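Local coordinates for protein carboxynorspermidine decarboxylase (Campylobacter jejuni subsp. jejuni 81116, PDB 3N29) that probably catalyses the decarboxylation of carboxynorspermidine to norspermidine with the help of the cofactor pyridoxal-5'-phosphate, at residues A[214-219]-A[233-238]; A[198-203]-A[267-272]; A[71-76]-A[113-118]. One frame throughout, in Å; residues are numbered along the deposited sequence.

Contact 1 (A[214-219]-A[233-238]). With PLP (pyridoxal-5'-phosphate), chain C.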
loop_
_atom_site.group_PDB
_atom_site.type_symbol
_atom_site.label_atom_id
_atom_site.label_comp_id
_atom_site.label_asym_id
_atom_site.label_seq_id
_atom_site.Cartn_x
_atom_site.Cartn_y
_atom_site.Cartn_z
ATOM N N ALA A 214 10.178 -20.433 24.097
ATOM C CA ALA A 214 11.434 -20.695 23.345
ATOM C C ALA A 214 12.261 -19.426 23.191
ATOM O O ALA A 214 13.464 -19.472 23.395
ATOM C CB ALA A 214 11.155 -21.285 21.980
ATOM N N VAL A 215 11.631 -18.294 22.904
ATOM C CA VAL A 215 12.371 -16.999 22.793
ATOM C C VAL A 215 12.926 -16.544 24.148
ATOM O O VAL A 215 14.087 -16.112 24.242
ATOM C CB VAL A 215 11.555 -15.820 22.111
ATOM C CG1 VAL A 215 12.387 -14.530 22.130
ATOM C CG2 VAL A 215 11.225 -16.150 20.628
ATOM N N LEU A 216 12.143 -16.713 25.217
ATOM C CA LEU A 216 12.610 -16.294 26.563
ATOM C C LEU A 216 13.791 -17.097 26.970
ATOM O O LEU A 216 14.746 -16.575 27.563
ATOM C CB LEU A 216 11.517 -16.442 27.638
ATOM C CG LEU A 216 10.508 -15.299 27.569
ATOM C CD1 LEU A 216 9.301 -15.620 28.487
ATOM C CD2 LEU A 216 11.084 -13.967 27.961
ATOM N N LYS A 217 13.748 -18.388 26.672
ATOM C CA LYS A 217 14.915 -19.214 26.967
ATOM C C LYS A 217 16.194 -18.669 26.323
ATOM O O LYS A 217 17.258 -18.611 27.004
ATOM C CB LYS A 217 14.686 -20.668 26.581
ATOM C CG LYS A 217 13.580 -21.349 27.409
ATOM C CD LYS A 217 13.553 -22.879 27.209
ATOM C CE LYS A 217 12.206 -23.416 27.642
ATOM N NZ LYS A 217 12.071 -24.884 27.795
ATOM N N VAL A 218 16.103 -18.276 25.039
ATOM C CA VAL A 218 17.255 -17.737 24.317
ATOM C C VAL A 218 17.640 -16.337 24.830
ATOM O O VAL A 218 18.804 -16.012 25.030
ATOM C CB VAL A 218 17.010 -17.728 22.794
ATOM C CG1 VAL A 218 18.248 -17.117 22.060
ATOM C CG2 VAL A 218 16.707 -19.119 22.309
ATOM N N PHE A 219 16.650 -15.518 25.091
ATOM C CA PHE A 219 16.897 -14.194 25.671
ATOM C C PHE A 219 17.610 -14.248 27.033
ATOM O O PHE A 219 18.555 -13.466 27.282
ATOM C CB PHE A 219 15.568 -13.488 25.789
ATOM C CG PHE A 219 15.640 -12.119 26.429
ATOM C CD1 PHE A 219 16.309 -11.079 25.814
ATOM C CD2 PHE A 219 14.989 -11.873 27.636
ATOM C CE1 PHE A 219 16.347 -9.781 26.410
ATOM C CE2 PHE A 219 15.006 -10.594 28.236
ATOM C CZ PHE A 219 15.699 -9.546 27.630
ATOM N N VAL A 233 11.117 -5.086 31.468
ATOM C CA VAL A 233 11.391 -5.771 30.250
ATOM C C VAL A 233 10.100 -5.813 29.425
ATOM O O VAL A 233 9.028 -6.060 29.969
ATOM C CB VAL A 233 11.909 -7.186 30.579
ATOM C CG1 VAL A 233 12.105 -8.035 29.287
ATOM C CG2 VAL A 233 13.267 -7.108 31.266
ATOM N N ASN A 234 10.208 -5.594 28.114
ATOM C CA ASN A 234 9.092 -5.563 27.185
ATOM C C ASN A 234 9.255 -6.731 26.198
ATOM O O ASN A 234 10.289 -6.818 25.502
ATOM C CB ASN A 234 9.138 -4.217 26.475
ATOM C CG ASN A 234 7.899 -3.939 25.634
ATOM O OD1 ASN A 234 7.417 -4.809 24.918
ATOM N ND2 ASN A 234 7.410 -2.728 25.695
ATOM N N PHE A 235 8.293 -7.646 26.181
ATOM C CA PHE A 235 8.389 -8.897 25.403
ATOM C C PHE A 235 7.785 -8.705 23.993
ATOM O O PHE A 235 7.512 -9.672 23.272
ATOM C CB PHE A 235 7.502 -9.952 26.039
ATOM C CG PHE A 235 7.991 -10.481 27.368
ATOM C CD1 PHE A 235 9.190 -10.058 27.924
ATOM C CD2 PHE A 235 7.259 -11.478 27.987
ATOM C CE1 PHE A 235 9.621 -10.572 29.123
ATOM C CE2 PHE A 235 7.699 -12.013 29.198
ATOM C CZ PHE A 235 8.887 -11.552 29.745
ATOM N N GLY A 236 7.515 -7.473 23.663
ATOM C CA GLY A 236 7.037 -7.114 22.310
ATOM C C GLY A 236 5.685 -7.731 21.962
ATOM O O GLY A 236 4.844 -8.004 22.846
ATOM N N GLY A 237 5.435 -7.859 20.663
ATOM C CA GLY A 237 4.142 -8.292 20.221
ATOM C C GLY A 237 4.250 -9.640 19.556
ATOM O O GLY A 237 5.220 -10.369 19.758
ATOM N N GLY A 238 3.271 -9.953 18.704
ATOM C CA GLY A 238 3.217 -11.231 18.047
ATOM C C GLY A 238 2.576 -12.385 18.772
ATOM O O GLY A 238 2.598 -13.501 18.276
HETATM N N1 PLP C . 6.080 -4.291 19.030
HETATM C C2 PLP C . 6.927 -4.056 17.983
HETATM C C2A PLP C . 8.289 -3.460 18.235
HETATM C C3 PLP C . 6.465 -4.345 16.662
HETATM O O3 PLP C . 7.304 -4.100 15.573
HETATM C C4 PLP C . 5.176 -4.871 16.449
HETATM C C4A PLP C . 4.691 -5.130 15.029
HETATM C C5 PLP C . 4.353 -5.152 17.550
HETATM C C6 PLP C . 4.845 -4.843 18.836
HETATM C C5A PLP C . 2.966 -5.729 17.385
HETATM O O4P PLP C . 2.982 -6.918 16.637
HETATM P P PLP C . 1.682 -7.776 16.396
HETATM O O1P PLP C . 0.652 -6.838 15.794
HETATM O O2P PLP C . 1.193 -8.286 17.773
HETATM O O3P PLP C . 2.042 -8.932 15.578
#
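Leu216 and Phe235 mark the place where the two backbones come nearest, their CA atoms 8.6 Å apart; residues 214-219 belong to helix 209-223, while 233-238 begin at the end of strand 232-234 and run on as a loop. No hydrogen bond spans the gap, so apolar side chains join the two segments. Leu216 and Phe235 cross at about a right angle, and the leucine lays its CD2 methyl over one face of the phenyl ring, displaced toward the rim: CD2 of Leu216 is 3.7 Å from CZ of Phe235. This is a CH-pi contact, 22° off the ring normal. While CD2 covers the face, CD1 of Leu216 reaches past the rim, 4.0 Å from CE2 of Phe235. One turn on, Phe219 approaches Val233 from the opposite direction. With its CG anti to the backbone N (chi1 178°), its ring leans toward the strand, and CE2 of Phe219 meets CG1 of Val233 at 4.0 Å. Branched and aromatic residues suit this buried layer, to which Phe258 of helix 248-262 adds a further ring. Beyond Phe235 the chain turns toward the cofactor. Asn234 OD1 accepts from Gly236 N at 2.9 Å, closing an Asx turn. Gly236 and Gly238 both have positive phi, a conformation readily adopted by glycine, and Gly237, lacking a side chain, lets the backbone pass close to the cofactor's C5A. Gly238 N then donates to O2P of pyridoxal-5'-phosphate at 2.8 Å with a nearly straight bond. The helix packs on the strand end, and the glycine-rich phosphate-binding loop follows at the C-terminal end of that barrel strand, in the beta-alpha-beta unit 198-200, 209-223, 232-234 of the beta/alpha barrel.

Contact 2 (A[198-203]-A[267-272]). With PLP (pyridoxal-5'-phosphate), chain C; NSD (N-(3-aminopropyl)propane-1,3-diamine), chain D.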
loop_
_atom_site.group_PDB
_atom_site.type_symbol
_atom_site.label_atom_id
_atom_site.label_comp_id
_atom_site.label_asym_id
_atom_site.label_seq_id
_atom_site.Cartn_x
_atom_site.Cartn_y
_atom_site.Cartn_z
ATOM N N GLY A 198 15.359 -0.420 30.900
ATOM C CA GLY A 198 14.661 -1.560 30.382
ATOM C C GLY A 198 15.311 -2.221 29.176
ATOM O O GLY A 198 16.100 -1.612 28.423
ATOM N N LEU A 199 14.930 -3.464 28.973
ATOM C CA LEU A 199 15.258 -4.179 27.740
ATOM C C LEU A 199 14.008 -4.586 27.010
ATOM O O LEU A 199 12.944 -4.882 27.650
ATOM C CB LEU A 199 16.094 -5.402 28.074
ATOM C CG LEU A 199 17.492 -5.162 28.648
ATOM C CD1 LEU A 199 18.068 -6.503 29.073
ATOM C CD2 LEU A 199 18.477 -4.381 27.646
ATOM N N HIS A 200 14.109 -4.592 25.685
ATOM C CA HIS A 200 12.977 -4.832 24.827
ATOM C C HIS A 200 13.340 -5.885 23.784
ATOM O O HIS A 200 14.432 -5.848 23.246
ATOM C CB HIS A 200 12.616 -3.510 24.137
ATOM C CG HIS A 200 11.510 -3.619 23.146
ATOM N ND1 HIS A 200 11.727 -4.035 21.850
ATOM C CD2 HIS A 200 10.202 -3.278 23.220
ATOM C CE1 HIS A 200 10.577 -4.021 21.189
ATOM N NE2 HIS A 200 9.634 -3.537 21.984
ATOM N N PHE A 201 12.470 -6.849 23.539
ATOM C CA PHE A 201 12.534 -7.650 22.307
ATOM C C PHE A 201 11.183 -7.704 21.585
ATOM O O PHE A 201 10.127 -7.551 22.209
ATOM C CB PHE A 201 13.144 -9.054 22.478
ATOM C CG PHE A 201 12.325 -10.002 23.305
ATOM C CD1 PHE A 201 11.297 -10.754 22.726
ATOM C CD2 PHE A 201 12.579 -10.123 24.669
ATOM C CE1 PHE A 201 10.490 -11.586 23.512
ATOM C CE2 PHE A 201 11.821 -10.961 25.492
ATOM C CZ PHE A 201 10.771 -11.712 24.915
ATOM N N HIS A 202 11.253 -7.954 20.276
ATOM C CA HIS A 202 10.102 -8.324 19.484
ATOM C C HIS A 202 10.545 -9.327 18.449
ATOM O O HIS A 202 11.333 -9.029 17.542
ATOM C CB HIS A 202 9.352 -7.088 18.905
ATOM C CG HIS A 202 8.265 -7.434 17.932
ATOM N ND1 HIS A 202 6.997 -7.803 18.322
ATOM C CD2 HIS A 202 8.262 -7.458 16.568
ATOM C CE1 HIS A 202 6.264 -8.054 17.250
ATOM N NE2 HIS A 202 7.009 -7.848 16.167
ATOM N N ALA A 203 10.051 -10.539 18.611
ATOM C CA ALA A 203 10.601 -11.702 17.970
ATOM C C ALA A 203 9.536 -12.655 17.425
ATOM O O ALA A 203 9.880 -13.747 16.983
ATOM C CB ALA A 203 11.515 -12.442 18.980
ATOM N N TYR A 267 6.189 -5.855 30.243
ATOM C CA TYR A 267 5.250 -5.232 29.312
ATOM C C TYR A 267 5.010 -6.146 28.141
ATOM O O TYR A 267 5.935 -6.858 27.669
ATOM C CB TYR A 267 5.812 -3.899 28.797
ATOM C CG TYR A 267 5.815 -2.841 29.832
ATOM C CD1 TYR A 267 4.759 -1.943 29.922
ATOM C CD2 TYR A 267 6.856 -2.744 30.759
ATOM C CE1 TYR A 267 4.731 -0.964 30.859
ATOM C CE2 TYR A 267 6.818 -1.770 31.752
ATOM C CZ TYR A 267 5.750 -0.894 31.788
ATOM O OH TYR A 267 5.665 0.095 32.724
ATOM N N LEU A 268 3.761 -6.185 27.657
ATOM C CA LEU A 268 3.447 -6.904 26.407
ATOM C C LEU A 268 2.833 -5.899 25.439
ATOM O O LEU A 268 2.148 -4.980 25.882
ATOM C CB LEU A 268 2.480 -8.049 26.621
ATOM C CG LEU A 268 2.767 -9.209 27.578
ATOM C CD1 LEU A 268 1.546 -10.045 27.779
ATOM C CD2 LEU A 268 3.882 -10.116 27.077
ATOM N N GLU A 269 3.028 -6.078 24.132
ATOM C CA GLU A 269 2.568 -5.053 23.245
ATOM C C GLU A 269 1.996 -5.690 21.990
ATOM O O GLU A 269 2.500 -5.465 20.846
ATOM C CB GLU A 269 3.618 -3.956 23.035
ATOM C CG GLU A 269 4.947 -4.436 22.721
ATOM C CD GLU A 269 6.024 -3.336 22.434
ATOM O OE1 GLU A 269 6.782 -3.605 21.510
ATOM O OE2 GLU A 269 6.061 -2.234 23.065
ATOM N N PRO A 270 0.879 -6.397 22.169
ATOM C CA PRO A 270 0.152 -6.911 21.049
ATOM C C PRO A 270 -0.494 -5.819 20.179
ATOM O O PRO A 270 -0.967 -4.787 20.692
ATOM C CB PRO A 270 -0.926 -7.698 21.717
ATOM C CG PRO A 270 -1.216 -7.000 22.935
ATOM C CD PRO A 270 0.144 -6.664 23.422
ATOM N N GLY A 271 -0.490 -6.063 18.880
ATOM C CA GLY A 271 -1.314 -5.280 17.959
ATOM C C GLY A 271 -2.460 -6.134 17.369
ATOM O O GLY A 271 -3.661 -5.928 17.652
ATOM N N GLU A 272 -2.078 -7.106 16.595
ATOM C CA GLU A 272 -3.040 -7.980 15.933
ATOM C C GLU A 272 -4.025 -8.632 16.891
ATOM O O GLU A 272 -5.203 -8.658 16.606
ATOM C CB GLU A 272 -2.320 -9.023 15.115
ATOM C CG GLU A 272 -3.212 -10.020 14.467
ATOM C CD GLU A 272 -2.479 -10.883 13.464
ATOM O OE1 GLU A 272 -1.290 -10.676 13.157
ATOM O OE2 GLU A 272 -3.087 -11.831 13.055
HETATM N N1 PLP C . 6.080 -4.291 19.030
HETATM C C2 PLP C . 6.927 -4.056 17.983
HETATM C C2A PLP C . 8.289 -3.460 18.235
HETATM C C3 PLP C . 6.465 -4.345 16.662
HETATM O O3 PLP C . 7.304 -4.100 15.573
HETATM C C4 PLP C . 5.176 -4.871 16.449
HETATM C C4A PLP C . 4.691 -5.130 15.029
HETATM C C5 PLP C . 4.353 -5.152 17.550
HETATM C C6 PLP C . 4.845 -4.843 18.836
HETATM C C5A PLP C . 2.966 -5.729 17.385
HETATM O O4P PLP C . 2.982 -6.918 16.637
HETATM P P PLP C . 1.682 -7.776 16.396
HETATM O O1P PLP C . 0.652 -6.838 15.794
HETATM O O2P PLP C . 1.193 -8.286 17.773
HETATM O O3P PLP C . 2.042 -8.932 15.578
HETATM C C1 NSD D . 1.758 -8.707 12.452
HETATM N N1 NSD D . 1.091 -9.803 13.094
HETATM C C2 NSD D . 3.081 -9.084 11.876
HETATM N N2 NSD D . 3.860 -7.176 10.668
HETATM C C3 NSD D . 3.990 -7.923 11.684
HETATM N N3 NSD D . 0.969 -6.059 7.569
HETATM C C4 NSD D . 3.015 -7.312 9.734
HETATM C C5 NSD D . 3.069 -6.264 8.658
HETATM C C6 NSD D . 2.256 -6.664 7.452
#
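His200 and Glu269 join strand 198-200 to the loop after strand 265-268 across the parallel beta/alpha barrel, where the backbones stay well apart, the nearest CA atoms being those of His200 and Tyr267 at 8.9 Å. The two strands flank strand 232-234, and their segments meet through side chains at the C-terminal rim. NE2 of His200 donates to OE1 of Glu269 at 2.9 Å, nearly straight at 163°. The acceptor lies close to the imidazole plane, yet the donor stands well above the carboxylate plane, and ring and carboxylate are turned 63° to each other. Glu269 sets its CG between the backbone N and the carbonyl carbon, then runs extended, which carries the carboxylate inward to the cofactor. The same OE1 lies 2.7 Å from N1 of pyridoxal-5'-phosphate, consistent with the acidic partner of the pyridine nitrogen in related decarboxylases. Glu269 OE2 is taken by Thr96 and Asn234, so the group is gripped at both oxygens and its rotation restricted. His202 covers a face of the cofactor: its flat imidazole lies over the pyridine ring, with CE1 of His202 3.5 Å from C4 of the cofactor, while its ND1 is hydrogen-bonded to Gly237 N. Further along, Gly271, whose lack of a side chain admits the phosphate, and Glu272 present backbone N-H groups to two of its oxygens. Gly271 N donates a hydrogen bond to O2P of the cofactor at 3.0 Å, and Glu272 N donates one to its O1P. The extended Glu272 side chain also accepts a hydrogen bond from bound norspermidine, between OE1 of Glu272 and N1 of the polyamine.

Contact 3 (A[71-76]-A[113-118]). With PLP (pyridoxal-5'-phosphate), chain C.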
loop_
_atom_site.group_PDB
_atom_site.type_symbol
_atom_site.label_atom_id
_atom_site.label_comp_id
_atom_site.label_asym_id
_atom_site.label_seq_id
_atom_site.Cartn_x
_atom_site.Cartn_y
_atom_site.Cartn_z
ATOM N N LYS A 71 1.992 -5.441 32.211
ATOM C CA LYS A 71 1.202 -4.301 31.734
ATOM C C LYS A 71 1.022 -4.441 30.194
ATOM O O LYS A 71 2.005 -4.618 29.489
ATOM C CB LYS A 71 1.919 -3.025 32.074
ATOM C CG LYS A 71 1.868 -2.643 33.571
ATOM C CD LYS A 71 2.755 -1.493 33.903
ATOM C CE LYS A 71 2.173 -0.153 33.615
ATOM N NZ LYS A 71 3.085 1.073 33.689
ATOM N N VAL A 72 -0.214 -4.406 29.704
ATOM C CA VAL A 72 -0.456 -4.689 28.279
ATOM C C VAL A 72 -0.665 -3.386 27.528
ATOM O O VAL A 72 -1.423 -2.469 27.970
ATOM C CB VAL A 72 -1.594 -5.717 28.107
ATOM C CG1 VAL A 72 -1.837 -6.139 26.630
ATOM C CG2 VAL A 72 -1.347 -6.876 28.900
ATOM N N LEU A 73 0.017 -3.244 26.394
ATOM C CA LEU A 73 -0.071 -2.078 25.539
ATOM C C LEU A 73 -0.625 -2.442 24.153
ATOM O O LEU A 73 -0.435 -3.564 23.703
ATOM C CB LEU A 73 1.308 -1.423 25.332
ATOM C CG LEU A 73 2.150 -1.120 26.599
ATOM C CD1 LEU A 73 3.609 -0.803 26.273
ATOM C CD2 LEU A 73 1.589 0.054 27.353
ATOM N N LEU A 74 -1.309 -1.490 23.516
ATOM C CA LEU A 74 -1.771 -1.677 22.126
ATOM C C LEU A 74 -0.591 -1.240 21.247
ATOM O O LEU A 74 -0.195 -0.077 21.273
ATOM C CB LEU A 74 -2.967 -0.784 21.820
ATOM C CG LEU A 74 -3.341 -0.515 20.311
ATOM C CD1 LEU A 74 -3.617 -1.854 19.688
ATOM C CD2 LEU A 74 -4.530 0.545 20.232
ATOM N N ALA A 75 -0.104 -2.142 20.400
ATOM C CA ALA A 75 0.863 -1.749 19.333
ATOM C C ALA A 75 0.095 -1.135 18.123
ATOM O O ALA A 75 -0.595 -1.834 17.426
ATOM C CB ALA A 75 1.663 -3.017 18.844
ATOM N N LEU A 76 0.184 0.179 17.959
ATOM C CA LEU A 76 -0.592 0.939 16.939
ATOM C C LEU A 76 -0.279 0.543 15.455
ATOM O O LEU A 76 -1.148 0.784 14.594
ATOM C CB LEU A 76 -0.357 2.437 17.084
ATOM C CG LEU A 76 -1.136 3.053 18.318
ATOM C CD1 LEU A 76 -0.597 4.476 18.563
ATOM C CD2 LEU A 76 -2.653 3.119 18.113
ATOM N N GLU A 113 -0.361 5.626 28.843
ATOM C CA GLU A 113 1.084 5.476 28.692
ATOM C C GLU A 113 1.498 5.399 27.210
ATOM O O GLU A 113 0.788 4.916 26.398
ATOM C CB GLU A 113 1.568 4.210 29.347
ATOM C CG GLU A 113 1.362 4.143 30.809
ATOM C CD GLU A 113 2.221 3.109 31.509
ATOM O OE1 GLU A 113 2.177 3.057 32.717
ATOM O OE2 GLU A 113 2.902 2.321 30.877
ATOM N N ILE A 114 2.623 5.995 26.898
ATOM C CA ILE A 114 3.149 6.019 25.559
ATOM C C ILE A 114 4.569 5.470 25.553
ATOM O O ILE A 114 5.398 5.986 26.225
ATOM C CB ILE A 114 3.161 7.433 25.017
ATOM C CG1 ILE A 114 1.753 7.990 24.891
ATOM C CG2 ILE A 114 3.887 7.487 23.736
ATOM C CD1 ILE A 114 1.721 9.309 24.378
ATOM N N HIS A 115 4.792 4.431 24.778
ATOM C CA HIS A 115 6.067 3.776 24.647
ATOM C C HIS A 115 6.506 3.822 23.188
ATOM O O HIS A 115 5.893 3.235 22.347
ATOM C CB HIS A 115 5.941 2.337 25.072
ATOM C CG HIS A 115 5.560 2.163 26.502
ATOM N ND1 HIS A 115 6.343 1.493 27.401
ATOM C CD2 HIS A 115 4.490 2.594 27.195
ATOM C CE1 HIS A 115 5.768 1.509 28.581
ATOM N NE2 HIS A 115 4.640 2.163 28.481
ATOM N N THR A 116 7.629 4.444 22.948
ATOM C CA THR A 116 8.125 4.675 21.604
ATOM C C THR A 116 9.442 3.955 21.311
ATOM O O THR A 116 10.359 3.981 22.092
ATOM C CB THR A 116 8.274 6.159 21.345
ATOM O OG1 THR A 116 7.101 6.845 21.748
ATOM C CG2 THR A 116 8.554 6.424 19.915
ATOM N N TYR A 117 9.498 3.309 20.163
ATOM C CA TYR A 117 10.645 2.570 19.729
ATOM C C TYR A 117 10.751 2.900 18.257
ATOM O O TYR A 117 9.739 2.847 17.532
ATOM C CB TYR A 117 10.436 1.032 19.839
ATOM C CG TYR A 117 11.380 0.348 18.897
ATOM C CD1 TYR A 117 12.767 0.326 19.153
ATOM C CD2 TYR A 117 10.911 -0.196 17.688
ATOM C CE1 TYR A 117 13.659 -0.268 18.254
ATOM C CE2 TYR A 117 11.799 -0.755 16.747
ATOM C CZ TYR A 117 13.169 -0.775 17.020
ATOM O OH TYR A 117 13.988 -1.344 16.075
ATOM N N SER A 118 11.953 3.165 17.795
ATOM C CA SER A 118 12.166 3.332 16.362
ATOM C C SER A 118 13.529 2.810 15.986
ATOM O O SER A 118 14.456 2.998 16.731
ATOM C CB SER A 118 12.122 4.777 16.003
ATOM O OG SER A 118 12.463 4.927 14.668
HETATM N N1 PLP C . 6.080 -4.291 19.030
HETATM C C2 PLP C . 6.927 -4.056 17.983
HETATM C C2A PLP C . 8.289 -3.460 18.235
HETATM C C3 PLP C . 6.465 -4.345 16.662
HETATM O O3 PLP C . 7.304 -4.100 15.573
HETATM C C4 PLP C . 5.176 -4.871 16.449
HETATM C C4A PLP C . 4.691 -5.130 15.029
HETATM C C5 PLP C . 4.353 -5.152 17.550
HETATM C C6 PLP C . 4.845 -4.843 18.836
HETATM C C5A PLP C . 2.966 -5.729 17.385
HETATM O O4P PLP C . 2.982 -6.918 16.637
HETATM P P PLP C . 1.682 -7.776 16.396
HETATM O O1P PLP C . 0.652 -6.838 15.794
HETATM O O2P PLP C . 1.193 -8.286 17.773
HETATM O O3P PLP C . 2.042 -8.932 15.578
#
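Lys71 and Glu113 are brought together by one bent and one straight chain: both set CG beside the backbone N, but Lys71 kinks at chi3 (82°) while Glu113 runs extended, and they cross at about a right angle. The ammonium of Lys71 meets the carboxylate in a salt bridge; NZ of Lys71 lies 2.4 Å from OE1 of Glu113, a length so short that its exact value is doubtful. Tyr267 OH is a second partner of the lysine nitrogen. Long polar chains suit this partly exposed position, since they can cross from one strand to the other and still satisfy their charged ends. The other oxygen of the carboxylate serves the imidazole two residues on: NE2 of His115 donates to OE2 of Glu113 at 3.0 Å. The acceptor sits almost exactly in the ring plane, while the imidazole approaches from the anti side of the carboxylate, tilted somewhat out of its plane. Glu113, held by lysine and histidine at its two oxygens, would probably restrain the rotation of the His115 ring. Over that ring lies Leu73. Its CD1 methyl stands above the centre of one face, 3.6 Å from the centroid of the His115 ring and 10° off its normal, a CH-pi contact, while CD2 of Leu73 reaches CD2 of His115 at 3.9 Å. A leucine, forked at its end, can cover a flat ring broadly, and Thr96 of the intervening strand touches both residues. Nearer the cofactor, the small Ala75 brings CB to 3.3 Å from C5A of pyridoxal-5'-phosphate. The axes of strands 71-75 and 113-118 stand at 64°, and with strand 94-97 between them their side chains meet in the interior of an eight-stranded parallel beta/alpha barrel.

All three contacts belong to one closed parallel barrel of eight strands. Contact 3 comes first along the chain; contact 1 is nested in the loop closed by contact 2. The centres of contacts 1 and 2 are about 8 Å apart, as are those of contacts 2 and 3, whereas contacts 1 and 3 are separated by about 16 Å. Strand 265-268 is the intermediary: it neighbours strand 232-234 of contact 1 and strand 71-75 of contact 3, where it closes the barrel. Contact 1 faces outward to a surrounding helix, while contacts 2 and 3 reach across the interior, and each places residues beside the same pyridoxal-5'-phosphate.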